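Local coordinates for acetyltransferase, GNAT family (PDB 3IWG), which probably transfers an acyl group, other than an amino-acyl group, to an acceptor whose identity is not established, at residues A[24-37]-A[199-211]. Numbering follows the deposited sequence. Where two conformers were deposited one is given.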
loop_
_atom_site.group_PDB
_atom_site.type_symbol
_atom_site.label_atom_id
_atom_site.label_comp_id
_atom_site.label_asym_id
_atom_site.label_seq_id
_atom_site.Cartn_x
_atom_site.Cartn_y
_atom_site.Cartn_z
ATOM N N PHE A 24 -5.497 24.157 5.185
ATOM C CA PHE A 24 -4.268 24.077 4.407
ATOM C C PHE A 24 -3.877 25.400 3.736
ATOM O O PHE A 24 -2.692 25.767 3.753
ATOM C CB PHE A 24 -4.350 22.936 3.394
ATOM C CG PHE A 24 -4.334 21.546 4.061
ATOM C CD1 PHE A 24 -3.236 21.125 4.805
ATOM C CD2 PHE A 24 -5.409 20.683 3.963
ATOM C CE1 PHE A 24 -3.223 19.869 5.430
ATOM C CE2 PHE A 24 -5.404 19.450 4.592
ATOM C CZ PHE A 24 -4.305 19.049 5.332
ATOM N N ASP A 25 -4.857 26.097 3.164
ATOM C CA ASP A 25 -4.610 27.432 2.622
ATOM C C ASP A 25 -3.968 28.392 3.651
ATOM O O ASP A 25 -3.081 29.164 3.290
ATOM C CB ASP A 25 -5.907 28.072 2.095
ATOM C CG ASP A 25 -6.333 27.509 0.753
ATOM O OD1 ASP A 25 -5.532 26.739 0.178
ATOM O OD2 ASP A 25 -7.458 27.824 0.266
ATOM N N SER A 26 -4.376 28.275 4.917
ATOM C CA SER A 26 -3.880 29.113 5.975
ATOM C C SER A 26 -2.412 28.811 6.307
ATOM O O SER A 26 -1.799 29.646 6.899
ATOM C CB SER A 26 -4.733 28.938 7.257
ATOM O OG SER A 26 -4.403 27.698 7.972
ATOM N N SER A 27 -1.875 27.617 5.988
ATOM C CA SER A 27 -0.466 27.272 6.368
ATOM C C SER A 27 0.571 28.206 5.719
ATOM O O SER A 27 0.417 28.606 4.570
ATOM C CB SER A 27 -0.119 25.816 6.021
ATOM O OG SER A 27 0.199 25.639 4.645
ATOM N N ILE A 28 1.631 28.538 6.463
ATOM C CA ILE A 28 2.631 29.503 6.011
ATOM C C ILE A 28 3.465 28.836 4.958
ATOM O O ILE A 28 3.850 29.464 3.974
ATOM C CB ILE A 28 3.583 30.007 7.171
ATOM C CG1 ILE A 28 2.806 30.745 8.247
ATOM C CG2 ILE A 28 4.639 31.005 6.652
ATOM C CD1 ILE A 28 1.762 31.730 7.678
ATOM N N VAL A 29 3.768 27.558 5.171
ATOM C CA VAL A 29 4.436 26.754 4.149
ATOM C C VAL A 29 3.644 25.504 3.901
ATOM O O VAL A 29 2.790 25.126 4.697
ATOM C CB VAL A 29 5.886 26.372 4.551
ATOM C CG1 VAL A 29 6.809 27.604 4.441
ATOM C CG2 VAL A 29 5.939 25.681 5.946
ATOM N N PRO A 30 3.946 24.805 2.814
ATOM C CA PRO A 30 3.330 23.460 2.704
ATOM C C PRO A 30 3.670 22.550 3.906
ATOM O O PRO A 30 4.792 22.565 4.411
ATOM C CB PRO A 30 3.912 22.923 1.392
ATOM C CG PRO A 30 5.217 23.762 1.196
ATOM C CD PRO A 30 4.834 25.125 1.680
ATOM N N LEU A 31 2.681 21.807 4.384
ATOM C CA LEU A 31 2.861 20.897 5.498
ATOM C C LEU A 31 3.340 19.492 5.087
ATOM O O LEU A 31 3.224 19.061 3.933
ATOM C CB LEU A 31 1.568 20.769 6.288
ATOM C CG LEU A 31 0.938 22.098 6.706
ATOM C CD1 LEU A 31 -0.366 21.856 7.412
ATOM C CD2 LEU A 31 1.967 22.870 7.570
ATOM N N ASP A 32 3.858 18.772 6.067
ATOM C CA ASP A 32 4.435 17.475 5.817
ATOM C C ASP A 32 3.438 16.436 5.311
ATOM O O ASP A 32 2.511 16.057 6.014
ATOM C CB ASP A 32 5.064 16.888 7.061
ATOM C CG ASP A 32 5.795 15.621 6.740
ATOM O OD1 ASP A 32 6.927 15.755 6.234
ATOM O OD2 ASP A 32 5.211 14.516 6.902
ATOM N N GLY A 33 3.703 15.925 4.126
ATOM C CA GLY A 33 2.880 14.860 3.535
ATOM C C GLY A 33 2.527 13.638 4.376
ATOM O O GLY A 33 1.382 13.202 4.390
HETATM N N MSE A 34 3.498 13.085 5.102
HETATM C CA MSE A 34 3.212 11.856 5.867
HETATM C C MSE A 34 2.324 12.247 7.026
HETATM O O MSE A 34 1.337 11.581 7.274
HETATM C CB MSE A 34 4.476 11.122 6.363
HETATM C CG MSE A 34 4.531 9.625 6.007
HETATM SE SE MSE A 34 2.860 8.485 6.083
HETATM C CE MSE A 34 2.824 7.951 4.196
ATOM N N TRP A 35 2.629 13.359 7.686
ATOM C CA TRP A 35 1.769 13.824 8.783
ATOM C C TRP A 35 0.342 14.143 8.341
ATOM O O TRP A 35 -0.620 13.637 8.937
ATOM C CB TRP A 35 2.378 15.016 9.480
ATOM C CG TRP A 35 3.418 14.601 10.348
ATOM C CD1 TRP A 35 4.710 14.432 10.028
ATOM C CD2 TRP A 35 3.268 14.186 11.691
ATOM N NE1 TRP A 35 5.421 13.973 11.121
ATOM C CE2 TRP A 35 4.555 13.809 12.159
ATOM C CE3 TRP A 35 2.177 14.109 12.561
ATOM C CZ2 TRP A 35 4.790 13.346 13.454
ATOM C CZ3 TRP A 35 2.407 13.650 13.865
ATOM C CH2 TRP A 35 3.723 13.279 14.300
ATOM N N HIS A 36 0.198 14.918 7.280
ATOM C CA HIS A 36 -1.119 15.486 6.960
ATOM C C HIS A 36 -1.911 14.746 5.931
ATOM O O HIS A 36 -3.119 14.862 5.943
ATOM C CB HIS A 36 -1.022 16.960 6.612
ATOM C CG HIS A 36 -0.782 17.789 7.822
ATOM N ND1 HIS A 36 0.487 18.121 8.250
ATOM C CD2 HIS A 36 -1.627 18.188 8.802
ATOM C CE1 HIS A 36 0.406 18.713 9.427
ATOM N NE2 HIS A 36 -0.865 18.774 9.779
ATOM N N PHE A 37 -1.260 13.953 5.072
ATOM C CA PHE A 37 -2.001 13.103 4.149
ATOM C C PHE A 37 -1.885 11.604 4.373
ATOM O O PHE A 37 -2.584 10.840 3.732
ATOM C CB PHE A 37 -1.629 13.479 2.728
ATOM C CG PHE A 37 -1.717 14.924 2.514
ATOM C CD1 PHE A 37 -2.965 15.541 2.535
ATOM C CD2 PHE A 37 -0.584 15.701 2.428
ATOM C CE1 PHE A 37 -3.085 16.904 2.410
ATOM C CE2 PHE A 37 -0.703 17.103 2.289
ATOM C CZ PHE A 37 -1.956 17.690 2.290
ATOM N N LEU A 199 4.488 13.491 -5.287
ATOM C CA LEU A 199 3.610 14.594 -5.590
ATOM C C LEU A 199 2.502 14.562 -4.605
ATOM O O LEU A 199 2.224 13.532 -4.044
ATOM C CB LEU A 199 3.017 14.456 -6.988
ATOM C CG LEU A 199 3.937 15.002 -8.060
ATOM C CD1 LEU A 199 5.334 14.431 -7.945
ATOM C CD2 LEU A 199 3.309 14.759 -9.492
ATOM N N PHE A 200 1.871 15.707 -4.424
ATOM C CA PHE A 200 0.633 15.829 -3.674
ATOM C C PHE A 200 -0.570 15.842 -4.606
ATOM O O PHE A 200 -0.599 16.565 -5.612
ATOM C CB PHE A 200 0.649 17.124 -2.936
ATOM C CG PHE A 200 1.671 17.167 -1.853
ATOM C CD1 PHE A 200 1.358 16.707 -0.587
ATOM C CD2 PHE A 200 2.936 17.678 -2.095
ATOM C CE1 PHE A 200 2.291 16.776 0.430
ATOM C CE2 PHE A 200 3.889 17.719 -1.096
ATOM C CZ PHE A 200 3.568 17.282 0.176
ATOM N N ASP A 201 -1.591 15.066 -4.279
ATOM C CA ASP A 201 -2.763 15.036 -5.141
ATOM C C ASP A 201 -3.677 16.281 -4.993
ATOM O O ASP A 201 -4.405 16.609 -5.929
ATOM C CB ASP A 201 -3.519 13.711 -4.957
ATOM C CG ASP A 201 -2.755 12.514 -5.546
ATOM O OD1 ASP A 201 -1.780 12.697 -6.333
ATOM O OD2 ASP A 201 -3.107 11.379 -5.196
ATOM N N GLN A 202 -3.614 16.959 -3.844
ATOM C CA GLN A 202 -4.411 18.160 -3.589
ATOM C C GLN A 202 -3.677 19.138 -2.673
ATOM O O GLN A 202 -2.768 18.768 -1.949
ATOM C CB GLN A 202 -5.717 17.797 -2.886
ATOM C CG GLN A 202 -5.991 16.297 -2.836
ATOM C CD GLN A 202 -6.646 15.839 -1.530
ATOM O OE1 GLN A 202 -5.984 15.203 -0.682
ATOM N NE2 GLN A 202 -7.950 16.165 -1.358
ATOM N N TYR A 203 -4.109 20.383 -2.706
ATOM C CA TYR A 203 -3.651 21.437 -1.787
ATOM C C TYR A 203 -2.240 21.921 -2.004
ATOM O O TYR A 203 -1.979 23.141 -1.888
ATOM C CB TYR A 203 -3.752 21.011 -0.317
ATOM C CG TYR A 203 -5.085 20.440 0.059
ATOM C CD1 TYR A 203 -6.257 21.132 -0.221
ATOM C CD2 TYR A 203 -5.188 19.196 0.674
ATOM C CE1 TYR A 203 -7.502 20.603 0.110
ATOM C CE2 TYR A 203 -6.441 18.671 1.029
ATOM C CZ TYR A 203 -7.578 19.381 0.738
ATOM O OH TYR A 203 -8.811 18.876 1.052
ATOM N N GLN A 204 -1.317 21.001 -2.238
ATOM C CA GLN A 204 0.072 21.392 -2.324
ATOM C C GLN A 204 0.699 20.946 -3.624
ATOM O O GLN A 204 1.893 20.633 -3.658
ATOM C CB GLN A 204 0.822 20.850 -1.106
ATOM C CG GLN A 204 0.167 21.304 0.170
ATOM C CD GLN A 204 0.896 20.968 1.456
ATOM O OE1 GLN A 204 0.554 21.511 2.489
ATOM N NE2 GLN A 204 1.874 20.068 1.404
ATOM N N THR A 205 -0.085 20.978 -4.705
ATOM C CA THR A 205 0.328 20.395 -5.989
ATOM C C THR A 205 1.475 21.134 -6.696
ATOM O O THR A 205 1.855 20.793 -7.794
ATOM C CB THR A 205 -0.868 20.320 -6.988
ATOM O OG1 THR A 205 -1.347 21.642 -7.230
ATOM C CG2 THR A 205 -2.000 19.454 -6.442
ATOM N N GLU A 206 2.007 22.171 -6.085
ATOM C CA GLU A 206 3.156 22.851 -6.639
ATOM C C GLU A 206 4.459 22.341 -5.975
ATOM O O GLU A 206 5.549 22.734 -6.368
ATOM C CB GLU A 206 2.974 24.393 -6.570
ATOM C CG GLU A 206 2.511 24.999 -5.181
ATOM C CD GLU A 206 1.042 24.614 -4.671
ATOM O OE1 GLU A 206 0.002 25.165 -5.139
ATOM O OE2 GLU A 206 0.930 23.778 -3.763
ATOM N N TYR A 207 4.352 21.409 -5.037
ATOM C CA TYR A 207 5.522 20.888 -4.348
ATOM C C TYR A 207 5.760 19.384 -4.517
ATOM O O TYR A 207 4.840 18.593 -4.842
ATOM C CB TYR A 207 5.388 21.202 -2.870
ATOM C CG TYR A 207 5.261 22.693 -2.586
ATOM C CD1 TYR A 207 6.386 23.481 -2.447
ATOM C CD2 TYR A 207 4.003 23.310 -2.454
ATOM C CE1 TYR A 207 6.297 24.854 -2.163
ATOM C CE2 TYR A 207 3.893 24.699 -2.184
ATOM C CZ TYR A 207 5.048 25.468 -2.044
ATOM O OH TYR A 207 4.985 26.843 -1.763
ATOM N N ALA A 208 7.017 19.000 -4.316
ATOM C CA ALA A 208 7.411 17.602 -4.243
ATOM C C ALA A 208 8.022 17.346 -2.858
ATOM O O ALA A 208 8.869 18.102 -2.390
ATOM C CB ALA A 208 8.379 17.263 -5.336
ATOM N N ASP A 209 7.601 16.272 -2.214
ATOM C CA ASP A 209 8.061 15.932 -0.890
ATOM C C ASP A 209 9.061 14.773 -1.056
ATOM O O ASP A 209 8.686 13.692 -1.521
ATOM C CB ASP A 209 6.847 15.500 -0.081
ATOM C CG ASP A 209 7.116 15.313 1.419
ATOM O OD1 ASP A 209 8.212 15.610 1.966
ATOM O OD2 ASP A 209 6.157 14.872 2.084
ATOM N N LEU A 210 10.321 15.002 -0.683
ATOM C CA LEU A 210 11.390 14.048 -0.922
ATOM C C LEU A 210 11.735 13.198 0.301
ATOM O O LEU A 210 11.649 13.645 1.425
ATOM C CB LEU A 210 12.647 14.782 -1.386
ATOM C CG LEU A 210 12.414 15.860 -2.432
ATOM C CD1 LEU A 210 13.734 16.532 -2.863
ATOM C CD2 LEU A 210 11.621 15.333 -3.648
ATOM N N GLY A 211 12.111 11.955 0.064
ATOM C CA GLY A 211 12.670 11.080 1.106
ATOM C C GLY A 211 13.787 10.251 0.512
ATOM O O GLY A 211 13.865 10.081 -0.700
HETATM O O HOH W 1 -1.094 23.988 2.787
HETATM O O HOH W 2 7.724 17.247 4.233
#
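Pro-30 lays its CG over the centre of the Tyr-207 ring, 3.5 Å from the centroid, a CH-pi contact almost along the ring normal. From the loop before that strand, Gln-204 sends an extended side chain to the backbone of Leu-31 and grips it twice: Leu-31 N donates to Gln-204 OE1 at 2.9 Å, 26° out of the plane of the side-chain carbonyl, while NE2 gives a nearly straight bond of 3.0 Å to Leu-31 O, in the plane of the Leu-31 carbonyl, on a lone pair. The amide is thus fixed in rotation, and its NE2 also lies above one face of the Phe-200 ring, toward its rim. Shortened to an alanine here, the side chain would lose both bonds, probably leaving the N-H and C=O of Leu-31 without these mates. The contact joins the two GNAT-type parts of the chain: the loop linking helices 17-26 and 33-39 of the first meets the turn entering strand 207-214 of the second. Tyr-203 forms an offset stack with Phe-24 (planes at 27°) and takes Phe-37 CE1 at its ring edge. Beyond Phe-200, whose edge meets Gly-33 CA, Asp-32 caps helix 33-39 through OD2; its OD1, hydrogen-bonded to Ser-245 OG, shares a water with Asp-209 OD1.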